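PDB 3LOV: protoporphyrinogen oxidase, which probably uses FAD and molecular oxygen to oxidise coproporphyrinogen III to coproporphyrin III in the coproporphyrin-dependent route to heme b. Local coordinates for residues Gly42-Thr47 / Ser404-Gly409; Leu166-Leu171 / Gly177-Met182; Ser172-Gly177 / Arg361-Arg366. All coordinates share one frame; numbering follows the deposited sequence.

Contact 1 (Gly42-Thr47 / Ser404-Gly409); sequences GGKVAT and SRLMDG. With FAD (flavin-adenine dinucleotide), chain B.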
loop_
_atom_site.group_PDB
_atom_site.type_symbol
_atom_site.label_atom_id
_atom_site.label_comp_id
_atom_site.label_asym_id
_atom_site.label_seq_id
_atom_site.Cartn_x
_atom_site.Cartn_y
_atom_site.Cartn_z
ATOM N N GLY A 42 -9.001 4.063 -12.505
ATOM C CA GLY A 42 -8.846 4.036 -11.047
ATOM C C GLY A 42 -8.101 2.867 -10.462
ATOM O O GLY A 42 -7.437 2.992 -9.406
ATOM N N GLY A 43 -8.177 1.729 -11.147
ATOM C CA GLY A 43 -7.471 0.553 -10.696
ATOM C C GLY A 43 -8.016 0.178 -9.341
ATOM O O GLY A 43 -9.232 0.096 -9.138
ATOM N N LYS A 44 -7.118 0.005 -8.390
ATOM C CA LYS A 44 -7.526 -0.328 -7.003
ATOM C C LYS A 44 -8.281 0.773 -6.231
ATOM O O LYS A 44 -8.887 0.505 -5.193
ATOM C CB LYS A 44 -6.258 -0.703 -6.226
ATOM C CG LYS A 44 -5.624 -2.007 -6.700
ATOM C CD LYS A 44 -4.169 -2.113 -6.216
ATOM C CE LYS A 44 -3.435 -3.392 -6.558
ATOM N NZ LYS A 44 -3.651 -4.020 -7.872
ATOM N N VAL A 45 -8.169 2.019 -6.681
ATOM C CA VAL A 45 -8.794 3.157 -6.011
ATOM C C VAL A 45 -10.243 3.144 -6.450
ATOM O O VAL A 45 -10.519 3.181 -7.635
ATOM C CB VAL A 45 -8.157 4.526 -6.375
ATOM C CG1 VAL A 45 -8.968 5.675 -5.784
ATOM C CG2 VAL A 45 -6.674 4.637 -5.965
ATOM N N ALA A 46 -11.154 3.053 -5.497
ATOM C CA ALA A 46 -12.589 3.138 -5.758
ATOM C C ALA A 46 -13.277 3.627 -4.466
ATOM O O ALA A 46 -12.862 3.239 -3.372
ATOM C CB ALA A 46 -13.115 1.763 -6.166
ATOM N N THR A 47 -14.299 4.490 -4.563
ATOM C CA THR A 47 -14.949 5.019 -3.361
ATOM C C THR A 47 -16.455 4.845 -3.460
ATOM O O THR A 47 -17.080 5.276 -4.434
ATOM C CB THR A 47 -14.642 6.507 -3.143
ATOM O OG1 THR A 47 -13.248 6.760 -3.332
ATOM C CG2 THR A 47 -15.086 6.968 -1.737
ATOM N N SER A 404 -15.203 -5.649 -1.360
ATOM C CA SER A 404 -14.323 -5.345 -2.486
ATOM C C SER A 404 -13.147 -6.293 -2.446
ATOM O O SER A 404 -12.753 -6.748 -1.377
ATOM C CB SER A 404 -13.830 -3.914 -2.400
ATOM O OG SER A 404 -14.937 -3.048 -2.237
ATOM N N ARG A 405 -12.618 -6.627 -3.614
ATOM C CA ARG A 405 -11.586 -7.666 -3.737
ATOM C C ARG A 405 -10.463 -7.111 -4.587
ATOM O O ARG A 405 -10.699 -6.666 -5.701
ATOM C CB ARG A 405 -12.134 -8.951 -4.393
ATOM C CG ARG A 405 -13.068 -9.787 -3.498
ATOM C CD ARG A 405 -13.634 -11.001 -4.240
ATOM N NE ARG A 405 -14.449 -11.853 -3.376
ATOM C CZ ARG A 405 -15.733 -11.664 -3.113
ATOM N NH1 ARG A 405 -16.385 -10.640 -3.652
ATOM N NH2 ARG A 405 -16.379 -12.522 -2.320
ATOM N N LEU A 406 -9.254 -7.145 -4.046
ATOM C CA LEU A 406 -8.071 -6.645 -4.714
ATOM C C LEU A 406 -7.158 -7.831 -4.985
ATOM O O LEU A 406 -6.306 -8.191 -4.133
ATOM C CB LEU A 406 -7.423 -5.592 -3.842
ATOM C CG LEU A 406 -8.389 -4.422 -3.553
ATOM C CD1 LEU A 406 -9.130 -4.547 -2.172
ATOM C CD2 LEU A 406 -7.620 -3.162 -3.628
HETATM N N MSE A 407 -7.405 -8.481 -6.134
HETATM C CA MSE A 407 -6.689 -9.696 -6.518
HETATM C C MSE A 407 -5.190 -9.406 -6.793
HETATM O O MSE A 407 -4.858 -8.445 -7.493
HETATM C CB MSE A 407 -7.311 -10.355 -7.771
HETATM C CG MSE A 407 -8.763 -10.856 -7.637
HETATM SE SE MSE A 407 -9.218 -11.673 -5.933
HETATM C CE MSE A 407 -8.109 -13.260 -5.909
ATOM N N ASP A 408 -4.298 -10.256 -6.252
ATOM C CA ASP A 408 -2.844 -10.134 -6.466
ATOM C C ASP A 408 -2.348 -8.700 -6.295
ATOM O O ASP A 408 -1.510 -8.240 -7.072
ATOM C CB ASP A 408 -2.442 -10.631 -7.866
ATOM C CG ASP A 408 -3.142 -11.939 -8.243
ATOM O OD1 ASP A 408 -3.371 -12.797 -7.344
ATOM O OD2 ASP A 408 -3.522 -12.088 -9.420
ATOM N N GLY A 409 -2.839 -8.031 -5.261
ATOM C CA GLY A 409 -2.684 -6.571 -5.117
ATOM C C GLY A 409 -1.406 -6.136 -4.426
ATOM O O GLY A 409 -0.917 -5.033 -4.667
HETATM P PA FAD B . -3.636 -0.666 -10.277
HETATM O O1A FAD B . -4.447 0.214 -9.388
HETATM O O2A FAD B . -3.664 -2.131 -10.048
HETATM O O5B FAD B . -4.061 -0.380 -11.784
HETATM C C5B FAD B . -3.724 -1.236 -12.845
HETATM C C4B FAD B . -4.632 -0.884 -14.030
HETATM O O4B FAD B . -4.210 -1.570 -15.211
HETATM C C3B FAD B . -6.071 -1.254 -13.735
HETATM O O3B FAD B . -6.963 -0.208 -14.076
HETATM C C2B FAD B . -6.241 -2.487 -14.600
HETATM O O2B FAD B . -7.536 -2.661 -15.056
HETATM C C1B FAD B . -5.326 -2.201 -15.772
HETATM N N9A FAD B . -4.883 -3.377 -16.537
HETATM C C8A FAD B . -4.587 -4.666 -16.150
HETATM N N7A FAD B . -4.215 -5.400 -17.229
HETATM C C5A FAD B . -4.276 -4.579 -18.322
HETATM C C6A FAD B . -3.997 -4.752 -19.680
HETATM N N6A FAD B . -3.542 -5.911 -20.149
HETATM N N1A FAD B . -4.167 -3.692 -20.556
HETATM C C2A FAD B . -4.565 -2.461 -20.093
HETATM N N3A FAD B . -4.815 -2.284 -18.744
HETATM C C4A FAD B . -4.693 -3.322 -17.892
HETATM N N1 FAD B . -1.581 2.675 -0.877
HETATM C C2 FAD B . -1.601 3.786 -0.079
HETATM O O2 FAD B . -0.855 4.745 -0.316
HETATM N N3 FAD B . -2.437 3.825 1.008
HETATM C C4 FAD B . -3.237 2.792 1.337
HETATM O O4 FAD B . -3.977 2.908 2.295
HETATM C C4X FAD B . -3.215 1.645 0.573
HETATM N N5 FAD B . -4.070 0.597 0.877
HETATM C C5X FAD B . -4.041 -0.543 0.071
HETATM C C6 FAD B . -4.866 -1.630 0.379
HETATM C C7 FAD B . -4.845 -2.784 -0.422
HETATM C C7M FAD B . -5.739 -3.943 -0.090
HETATM C C8 FAD B . -4.024 -2.843 -1.563
HETATM C C8M FAD B . -3.959 -4.074 -2.449
HETATM C C9 FAD B . -3.210 -1.762 -1.889
HETATM C C9A FAD B . -3.202 -0.604 -1.078
HETATM N N10 FAD B . -2.383 0.485 -1.402
HETATM C C10 FAD B . -2.391 1.605 -0.562
HETATM C "C1'" FAD B . -1.447 0.496 -2.587
HETATM C "C2'" FAD B . -2.151 1.210 -3.767
HETATM O "O2'" FAD B . -3.266 0.478 -4.119
HETATM C "C3'" FAD B . -1.256 1.363 -5.004
HETATM O "O3'" FAD B . -0.322 2.385 -4.682
HETATM C "C4'" FAD B . -1.973 1.800 -6.307
HETATM O "O4'" FAD B . -3.354 1.503 -6.387
HETATM C "C5'" FAD B . -1.362 1.135 -7.526
HETATM O "O5'" FAD B . -1.945 1.679 -8.682
HETATM P P FAD B . -1.432 1.197 -10.095
HETATM O O1P FAD B . 0.057 0.974 -10.123
HETATM O O2P FAD B . -1.987 2.011 -11.239
HETATM O O3P FAD B . -2.073 -0.301 -10.244
HETATM O O HOH W 1 -5.649 -5.563 -7.205
#

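Contact 2 (Leu166-Leu171 / Gly177-Met182); sequences LIEPLL and GNIDQM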
loop_
_atom_site.group_PDB
_atom_site.type_symbol
_atom_site.label_atom_id
_atom_site.label_comp_id
_atom_site.label_asym_id
_atom_site.label_seq_id
_atom_site.Cartn_x
_atom_site.Cartn_y
_atom_site.Cartn_z
ATOM N N LEU A 166 4.300 -7.775 18.734
ATOM C CA LEU A 166 3.984 -6.334 18.546
ATOM C C LEU A 166 4.459 -5.723 17.219
ATOM O O LEU A 166 3.652 -5.144 16.486
ATOM C CB LEU A 166 4.490 -5.525 19.734
ATOM C CG LEU A 166 4.227 -4.024 19.603
ATOM C CD1 LEU A 166 2.736 -3.731 19.419
ATOM C CD2 LEU A 166 4.853 -3.281 20.786
ATOM N N ILE A 167 5.745 -5.862 16.893
ATOM C CA ILE A 167 6.331 -5.095 15.792
ATOM C C ILE A 167 5.789 -5.551 14.441
ATOM O O ILE A 167 5.346 -4.752 13.634
ATOM C CB ILE A 167 7.841 -5.211 15.737
ATOM C CG1 ILE A 167 8.488 -4.881 17.094
ATOM C CG2 ILE A 167 8.410 -4.253 14.682
ATOM C CD1 ILE A 167 8.265 -3.513 17.555
ATOM N N GLU A 168 5.813 -6.847 14.197
ATOM C CA GLU A 168 5.293 -7.360 12.941
ATOM C C GLU A 168 3.873 -6.938 12.656
ATOM O O GLU A 168 3.616 -6.387 11.591
ATOM C CB GLU A 168 5.458 -8.893 12.819
ATOM C CG GLU A 168 4.877 -9.443 11.531
ATOM C CD GLU A 168 5.355 -10.876 11.272
ATOM O OE1 GLU A 168 5.107 -11.738 12.135
ATOM O OE2 GLU A 168 6.006 -11.111 10.252
ATOM N N PRO A 169 2.920 -7.224 13.559
ATOM C CA PRO A 169 1.572 -6.812 13.206
ATOM C C PRO A 169 1.382 -5.286 13.146
ATOM O O PRO A 169 0.625 -4.802 12.320
ATOM C CB PRO A 169 0.715 -7.437 14.305
ATOM C CG PRO A 169 1.607 -7.842 15.367
ATOM C CD PRO A 169 2.942 -8.083 14.745
ATOM N N LEU A 170 2.091 -4.546 13.997
ATOM C CA LEU A 170 2.063 -3.065 13.980
ATOM C C LEU A 170 2.607 -2.497 12.674
ATOM O O LEU A 170 1.930 -1.765 11.961
ATOM C CB LEU A 170 2.886 -2.516 15.149
ATOM C CG LEU A 170 2.841 -1.013 15.393
ATOM C CD1 LEU A 170 1.439 -0.537 15.765
ATOM C CD2 LEU A 170 3.867 -0.623 16.495
ATOM N N LEU A 171 3.822 -2.867 12.344
ATOM C CA LEU A 171 4.471 -2.314 11.174
ATOM C C LEU A 171 3.889 -2.847 9.861
ATOM O O LEU A 171 3.837 -2.104 8.890
ATOM C CB LEU A 171 5.998 -2.502 11.248
ATOM C CG LEU A 171 6.744 -1.761 12.398
ATOM C CD1 LEU A 171 8.286 -1.817 12.137
ATOM C CD2 LEU A 171 6.280 -0.284 12.616
ATOM N N GLY A 177 2.606 -8.086 5.504
ATOM C CA GLY A 177 3.872 -8.648 5.076
ATOM C C GLY A 177 4.642 -9.317 6.186
ATOM O O GLY A 177 4.299 -9.225 7.377
ATOM N N ASN A 178 5.679 -10.022 5.787
ATOM C CA ASN A 178 6.448 -10.791 6.694
ATOM C C ASN A 178 7.630 -9.952 7.160
ATOM O O ASN A 178 8.513 -9.639 6.376
ATOM C CB ASN A 178 6.916 -12.100 6.009
ATOM C CG ASN A 178 5.768 -13.090 5.775
ATOM O OD1 ASN A 178 5.058 -13.436 6.708
ATOM N ND2 ASN A 178 5.609 -13.559 4.544
ATOM N N ILE A 179 7.662 -9.604 8.440
ATOM C CA ILE A 179 8.787 -8.853 8.954
ATOM C C ILE A 179 10.149 -9.497 8.598
ATOM O O ILE A 179 11.131 -8.777 8.358
ATOM C CB ILE A 179 8.662 -8.597 10.485
ATOM C CG1 ILE A 179 9.555 -7.427 10.903
ATOM C CG2 ILE A 179 9.037 -9.832 11.294
ATOM C CD1 ILE A 179 9.137 -6.773 12.226
ATOM N N ASP A 180 10.220 -10.836 8.529
ATOM C CA ASP A 180 11.513 -11.512 8.307
ATOM C C ASP A 180 12.000 -11.514 6.845
ATOM O O ASP A 180 13.077 -12.048 6.549
ATOM C CB ASP A 180 11.491 -12.960 8.851
ATOM C CG ASP A 180 11.468 -13.004 10.377
ATOM O OD1 ASP A 180 12.375 -12.414 10.997
ATOM O OD2 ASP A 180 10.526 -13.598 10.963
ATOM N N GLN A 181 11.223 -10.955 5.927
ATOM C CA GLN A 181 11.675 -10.853 4.510
ATOM C C GLN A 181 11.862 -9.399 3.992
ATOM O O GLN A 181 12.729 -9.143 3.122
ATOM C CB GLN A 181 10.689 -11.600 3.586
ATOM C CG GLN A 181 10.392 -13.056 4.007
ATOM C CD GLN A 181 9.565 -13.784 2.986
ATOM O OE1 GLN A 181 9.445 -13.353 1.820
ATOM N NE2 GLN A 181 8.996 -14.906 3.397
HETATM N N MSE A 182 11.083 -8.474 4.560
HETATM C CA MSE A 182 11.125 -7.032 4.219
HETATM C C MSE A 182 12.537 -6.500 4.428
HETATM O O MSE A 182 13.214 -6.928 5.328
HETATM C CB MSE A 182 10.281 -6.222 5.178
HETATM C CG MSE A 182 8.787 -6.166 5.044
HETATM SE SE MSE A 182 8.239 -5.279 6.756
HETATM C CE MSE A 182 6.584 -6.259 6.682
HETATM O O HOH W 2 8.088 -12.726 9.499
#

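Contact 3 (Ser172-Gly177 / Arg361-Arg366); sequences SGIYAG and RAFVGR. With FAD (flavin-adenine dinucleotide), chain B.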
loop_
_atom_site.group_PDB
_atom_site.type_symbol
_atom_site.label_atom_id
_atom_site.label_comp_id
_atom_site.label_asym_id
_atom_site.label_seq_id
_atom_site.Cartn_x
_atom_site.Cartn_y
_atom_site.Cartn_z
ATOM N N SER A 172 3.414 -4.101 9.829
ATOM C CA SER A 172 2.790 -4.640 8.628
ATOM C C SER A 172 1.415 -4.059 8.378
ATOM O O SER A 172 1.042 -3.831 7.220
ATOM C CB SER A 172 2.710 -6.174 8.678
ATOM O OG SER A 172 4.022 -6.669 8.468
ATOM N N GLY A 173 0.656 -3.829 9.440
ATOM C CA GLY A 173 -0.664 -3.200 9.301
ATOM C C GLY A 173 -1.529 -4.001 8.337
ATOM O O GLY A 173 -1.381 -5.231 8.259
ATOM N N ILE A 174 -2.350 -3.312 7.552
ATOM C CA ILE A 174 -3.256 -3.977 6.606
ATOM C C ILE A 174 -2.528 -4.774 5.477
ATOM O O ILE A 174 -3.082 -5.737 4.933
ATOM C CB ILE A 174 -4.278 -2.981 6.006
ATOM C CG1 ILE A 174 -3.587 -1.888 5.189
ATOM C CG2 ILE A 174 -5.137 -2.321 7.127
ATOM C CD1 ILE A 174 -4.594 -0.906 4.593
ATOM N N TYR A 175 -1.269 -4.434 5.202
ATOM C CA TYR A 175 -0.510 -5.089 4.145
ATOM C C TYR A 175 -0.010 -6.497 4.522
ATOM O O TYR A 175 0.253 -7.333 3.643
ATOM C CB TYR A 175 0.652 -4.197 3.702
ATOM C CG TYR A 175 0.273 -2.760 3.355
ATOM C CD1 TYR A 175 -0.155 -2.414 2.071
ATOM C CD2 TYR A 175 0.369 -1.731 4.319
ATOM C CE1 TYR A 175 -0.472 -1.089 1.740
ATOM C CE2 TYR A 175 0.033 -0.402 4.006
ATOM C CZ TYR A 175 -0.387 -0.088 2.710
ATOM O OH TYR A 175 -0.700 1.217 2.381
ATOM N N ALA A 176 0.126 -6.782 5.812
ATOM C CA ALA A 176 0.281 -8.160 6.259
ATOM C C ALA A 176 1.589 -8.856 5.871
ATOM O O ALA A 176 1.670 -10.092 5.919
ATOM C CB ALA A 176 -0.891 -8.999 5.760
ATOM N N GLY A 177 2.606 -8.086 5.504
ATOM C CA GLY A 177 3.872 -8.648 5.076
ATOM C C GLY A 177 4.642 -9.317 6.186
ATOM O O GLY A 177 4.299 -9.225 7.377
ATOM N N ARG A 361 -14.634 -1.413 8.789
ATOM C CA ARG A 361 -14.000 -1.964 7.560
ATOM C C ARG A 361 -12.963 -3.009 7.976
ATOM O O ARG A 361 -11.965 -2.664 8.592
ATOM C CB ARG A 361 -13.343 -0.891 6.657
ATOM C CG ARG A 361 -12.888 -1.485 5.276
ATOM C CD ARG A 361 -12.545 -0.487 4.169
ATOM N NE ARG A 361 -11.223 0.094 4.324
ATOM C CZ ARG A 361 -10.412 0.465 3.319
ATOM N NH1 ARG A 361 -10.767 0.343 2.039
ATOM N NH2 ARG A 361 -9.225 0.959 3.602
ATOM N N ALA A 362 -13.257 -4.277 7.707
ATOM C CA ALA A 362 -12.336 -5.376 7.984
ATOM C C ALA A 362 -11.537 -5.728 6.720
ATOM O O ALA A 362 -12.021 -5.605 5.608
ATOM C CB ALA A 362 -13.075 -6.600 8.543
ATOM N N PHE A 363 -10.280 -6.116 6.917
ATOM C CA PHE A 363 -9.426 -6.624 5.850
ATOM C C PHE A 363 -9.233 -8.128 6.036
ATOM O O PHE A 363 -9.143 -8.622 7.182
ATOM C CB PHE A 363 -8.061 -5.947 5.897
ATOM C CG PHE A 363 -8.097 -4.484 5.550
ATOM C CD1 PHE A 363 -8.575 -3.554 6.451
ATOM C CD2 PHE A 363 -7.612 -4.037 4.334
ATOM C CE1 PHE A 363 -8.588 -2.195 6.135
ATOM C CE2 PHE A 363 -7.627 -2.659 4.010
ATOM C CZ PHE A 363 -8.100 -1.762 4.901
ATOM N N VAL A 364 -9.179 -8.848 4.917
ATOM C CA VAL A 364 -8.954 -10.311 4.896
ATOM C C VAL A 364 -7.910 -10.613 3.822
ATOM O O VAL A 364 -8.004 -10.083 2.710
ATOM C CB VAL A 364 -10.260 -11.110 4.558
ATOM C CG1 VAL A 364 -9.929 -12.594 4.299
ATOM C CG2 VAL A 364 -11.312 -11.000 5.691
ATOM N N GLY A 365 -6.927 -11.455 4.149
ATOM C CA GLY A 365 -5.909 -11.864 3.207
ATOM C C GLY A 365 -4.505 -11.615 3.724
ATOM O O GLY A 365 -4.199 -10.513 4.157
ATOM N N ARG A 366 -3.674 -12.661 3.705
ATOM C CA ARG A 366 -2.230 -12.582 4.040
ATOM C C ARG A 366 -1.421 -13.355 3.021
ATOM O O ARG A 366 -1.975 -14.213 2.322
ATOM C CB ARG A 366 -1.954 -13.240 5.411
ATOM C CG ARG A 366 -2.758 -12.702 6.572
ATOM C CD ARG A 366 -2.358 -13.462 7.811
ATOM N NE ARG A 366 -3.056 -12.990 8.989
ATOM C CZ ARG A 366 -2.672 -11.948 9.722
ATOM N NH1 ARG A 366 -1.589 -11.269 9.407
ATOM N NH2 ARG A 366 -3.397 -11.580 10.762
HETATM P PA FAD B . -3.636 -0.666 -10.277
HETATM O O1A FAD B . -4.447 0.214 -9.388
HETATM O O2A FAD B . -3.664 -2.131 -10.048
HETATM O O5B FAD B . -4.061 -0.380 -11.784
HETATM C C5B FAD B . -3.724 -1.236 -12.845
HETATM C C4B FAD B . -4.632 -0.884 -14.030
HETATM O O4B FAD B . -4.210 -1.570 -15.211
HETATM C C3B FAD B . -6.071 -1.254 -13.735
HETATM O O3B FAD B . -6.963 -0.208 -14.076
HETATM C C2B FAD B . -6.241 -2.487 -14.600
HETATM O O2B FAD B . -7.536 -2.661 -15.056
HETATM C C1B FAD B . -5.326 -2.201 -15.772
HETATM N N9A FAD B . -4.883 -3.377 -16.537
HETATM C C8A FAD B . -4.587 -4.666 -16.150
HETATM N N7A FAD B . -4.215 -5.400 -17.229
HETATM C C5A FAD B . -4.276 -4.579 -18.322
HETATM C C6A FAD B . -3.997 -4.752 -19.680
HETATM N N6A FAD B . -3.542 -5.911 -20.149
HETATM N N1A FAD B . -4.167 -3.692 -20.556
HETATM C C2A FAD B . -4.565 -2.461 -20.093
HETATM N N3A FAD B . -4.815 -2.284 -18.744
HETATM C C4A FAD B . -4.693 -3.322 -17.892
HETATM N N1 FAD B . -1.581 2.675 -0.877
HETATM C C2 FAD B . -1.601 3.786 -0.079
HETATM O O2 FAD B . -0.855 4.745 -0.316
HETATM N N3 FAD B . -2.437 3.825 1.008
HETATM C C4 FAD B . -3.237 2.792 1.337
HETATM O O4 FAD B . -3.977 2.908 2.295
HETATM C C4X FAD B . -3.215 1.645 0.573
HETATM N N5 FAD B . -4.070 0.597 0.877
HETATM C C5X FAD B . -4.041 -0.543 0.071
HETATM C C6 FAD B . -4.866 -1.630 0.379
HETATM C C7 FAD B . -4.845 -2.784 -0.422
HETATM C C7M FAD B . -5.739 -3.943 -0.090
HETATM C C8 FAD B . -4.024 -2.843 -1.563
HETATM C C8M FAD B . -3.959 -4.074 -2.449
HETATM C C9 FAD B . -3.210 -1.762 -1.889
HETATM C C9A FAD B . -3.202 -0.604 -1.078
HETATM N N10 FAD B . -2.383 0.485 -1.402
HETATM C C10 FAD B . -2.391 1.605 -0.562
HETATM C "C1'" FAD B . -1.447 0.496 -2.587
HETATM C "C2'" FAD B . -2.151 1.210 -3.767
HETATM O "O2'" FAD B . -3.266 0.478 -4.119
HETATM C "C3'" FAD B . -1.256 1.363 -5.004
HETATM O "O3'" FAD B . -0.322 2.385 -4.682
HETATM C "C4'" FAD B . -1.973 1.800 -6.307
HETATM O "O4'" FAD B . -3.354 1.503 -6.387
HETATM C "C5'" FAD B . -1.362 1.135 -7.526
HETATM O "O5'" FAD B . -1.945 1.679 -8.682
HETATM P P FAD B . -1.432 1.197 -10.095
HETATM O O1P FAD B . 0.057 0.974 -10.123
HETATM O O2P FAD B . -1.987 2.011 -11.239
HETATM O O3P FAD B . -2.073 -0.301 -10.244
HETATM O O HOH W 3 -5.404 -8.353 4.898
HETATM O O HOH W 4 -3.446 -7.570 2.863
HETATM O O HOH W 5 0.746 -11.969 7.696
#

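Contact 1 (Gly42-Thr47 / Ser404-Gly409)
The apolar part of the contact is L406 against the methylenes of K44, the two side chains crossing at a slant. Methyl CD2 of L406 rests 3.8 Å from K44 CB and equally near K44 CG, against the root of the lysine chain. Farther along, K44 CE passes 3.6 Å from G409 O, beside G409 CA. L406 is shared with the cofactor: its CD2 lies 4.0 Å from the flavin methyl C8M of FAD, and its CD1 approaches C7M. A CB on G409 would press on K44 CE and collide with C8M.

The polar contacts gather on the adenosine-side phosphate of FAD. K44 N donates to FAD O1A over 2.9 Å in a nearly straight bond (168°), while K44 NZ reaches FAD O2A, also at 2.9 Å. The lysine chain runs extended until chi4 (39°) bends NZ back to the phosphate; with its backbone N, K44 thus holds two oxygens of PA, and its charge would probably offset part of the pyrophosphate's. NZ also gives a proton to a water 2.6 Å away, which donates in turn to the carbonyl O of selenomethionine M407; this water is the polar bridge between the segments.

The backbone lets the phosphate come close. G42-V45 is a type II' turn closed by V45 N to G42 O, and at G43, its second residue, a side chain would run into FAD O1A.

The turn follows strand 31-35 of the parallel, Rossmann-type FAD sheet, and G42 bonds through its backbone to G12. V45 turns its side chain onto L235 and I239 of helix 235-245. L406 lies on outermost strand 400-411 of the mixed sheet, paired through its backbone with T310 of strand 307-318.

Contact 2 (Leu166-Leu171 / Gly177-Met182)
E168 and I179 bring their backbones closest, CA to CA 5.5 Å, where the C-terminal part of helix 160-172 packs against the loop that follows it. Only five residues separate the two segments, in a part of the chain that probably belongs to the helical lobe of this oxidase family. The helix is kinked at P169, whose ring nitrogen has no hydrogen to give to the turn before it, yet L170 N to L166 O and L171 N to I167 O carry it past the proline. Opposite, N178-Q181 is a type I beta turn closed by Q181 N to N178 O.

The apolar side is a slanted meeting of two isoleucines, I167 CG2 lying 3.6 Å from I179 CD1. With CG1 of I179 roughly anti to its own N (chi1 -160°), CD1 is carried to I167, and L150 and L154 of helix 150-158 together with V163 also touch I179.

E168 supplies the polar side. Its chain leaves anti to the backbone N and stays extended, crossing the flank of I179, whose CG2 is 3.5 Å from OE2. I179 N donates to E168 OE2 over 2.9 Å (152°). It comes from the anti side, a little out of the carboxylate plane. R334 is a long, weak ionic partner of E168 OE2 through NH1 and bonds N178 OD1 through NH2; these donors are consistent with a charged glutamate. The carboxylate of D180, a like charge 5.2 Å off between OE2 and OD2, has its own mate in R155. Between the two acids sits a water that donates to E168 OE2 at 2.7 Å and to D180 OD2 while accepting from D180 N.

Contact 3 (Ser172-Gly177 / Arg361-Arg366)
I174 lies over one face of F363, its CG2 making a CH-pi contact 3.6 Å from the ring centroid and only 12° off the normal. Its other branch reaches the rim of the ring, CD1 coming 3.6 Å from F363 CE2: chi1 near 63° tucks CG1 between N and C of its own backbone and chi2 is extended, which brings both methyls to the same ring. Beside them A176 CB packs 4.0 Å from G365 O and against CG of R366.

Water fills in the polar rim. Two waters lie between I174 O and G365 O, one 2.6 Å from G365 O, the other nearer I174 O; their longer links to the second carbonyl are weak, and not all can be made at once. A third takes a proton from R366 NH1, in the guanidinium plane, and donates to A176 O, while R366 NH2 bonds V332 O.

The loop is the exit of helix 160-172: G173, with positive phi, leaves the helix, a short 3-10 turn follows at I174-Y175, and S172 OG ties the loop's two ends together by donating to G177 O (2.8 Å) from above the carbonyl plane. This turn sets Y175 against the flavin, its OH 3.1 Å from FAD C4X.

F363 belongs to strand 357-364 inside the mixed sheet, where its side chain touches T310 and T312 of strand 307-318 and T341 of strand 340-345. With an alanine here the ring beneath I174 is gone, which is likely to leave both isoleucine methyls without a partner and the 3-10 turn less firmly seated. F363 CE2 lies 3.9 Å above the guanidinium plane of R361, toward its rim, and R361 NH1 is bonded to G58 O.

How the contacts relate
All three contacts are buried, but they face different things. Contacts 1 and 3 both reach the seven-stranded mixed sheet, 1 at its outermost strand and 3 inside it, and both touch FAD: 1 at a phosphate and the flavin methyls, 3 at the isoalloxazine ring through Y175. Their centres are about 14 Å apart. Contact 2, its centre about 23 Å from that of contact 1, stands off the cofactor; it shares G177 with contact 3 and also touches it where CE of selenomethionine M182 packs on S172 OG. The chemistry shifts accordingly, from charge on phosphate in 1, through aromatic packing and water links in 3, to a carboxylate holding a loop amide in 2.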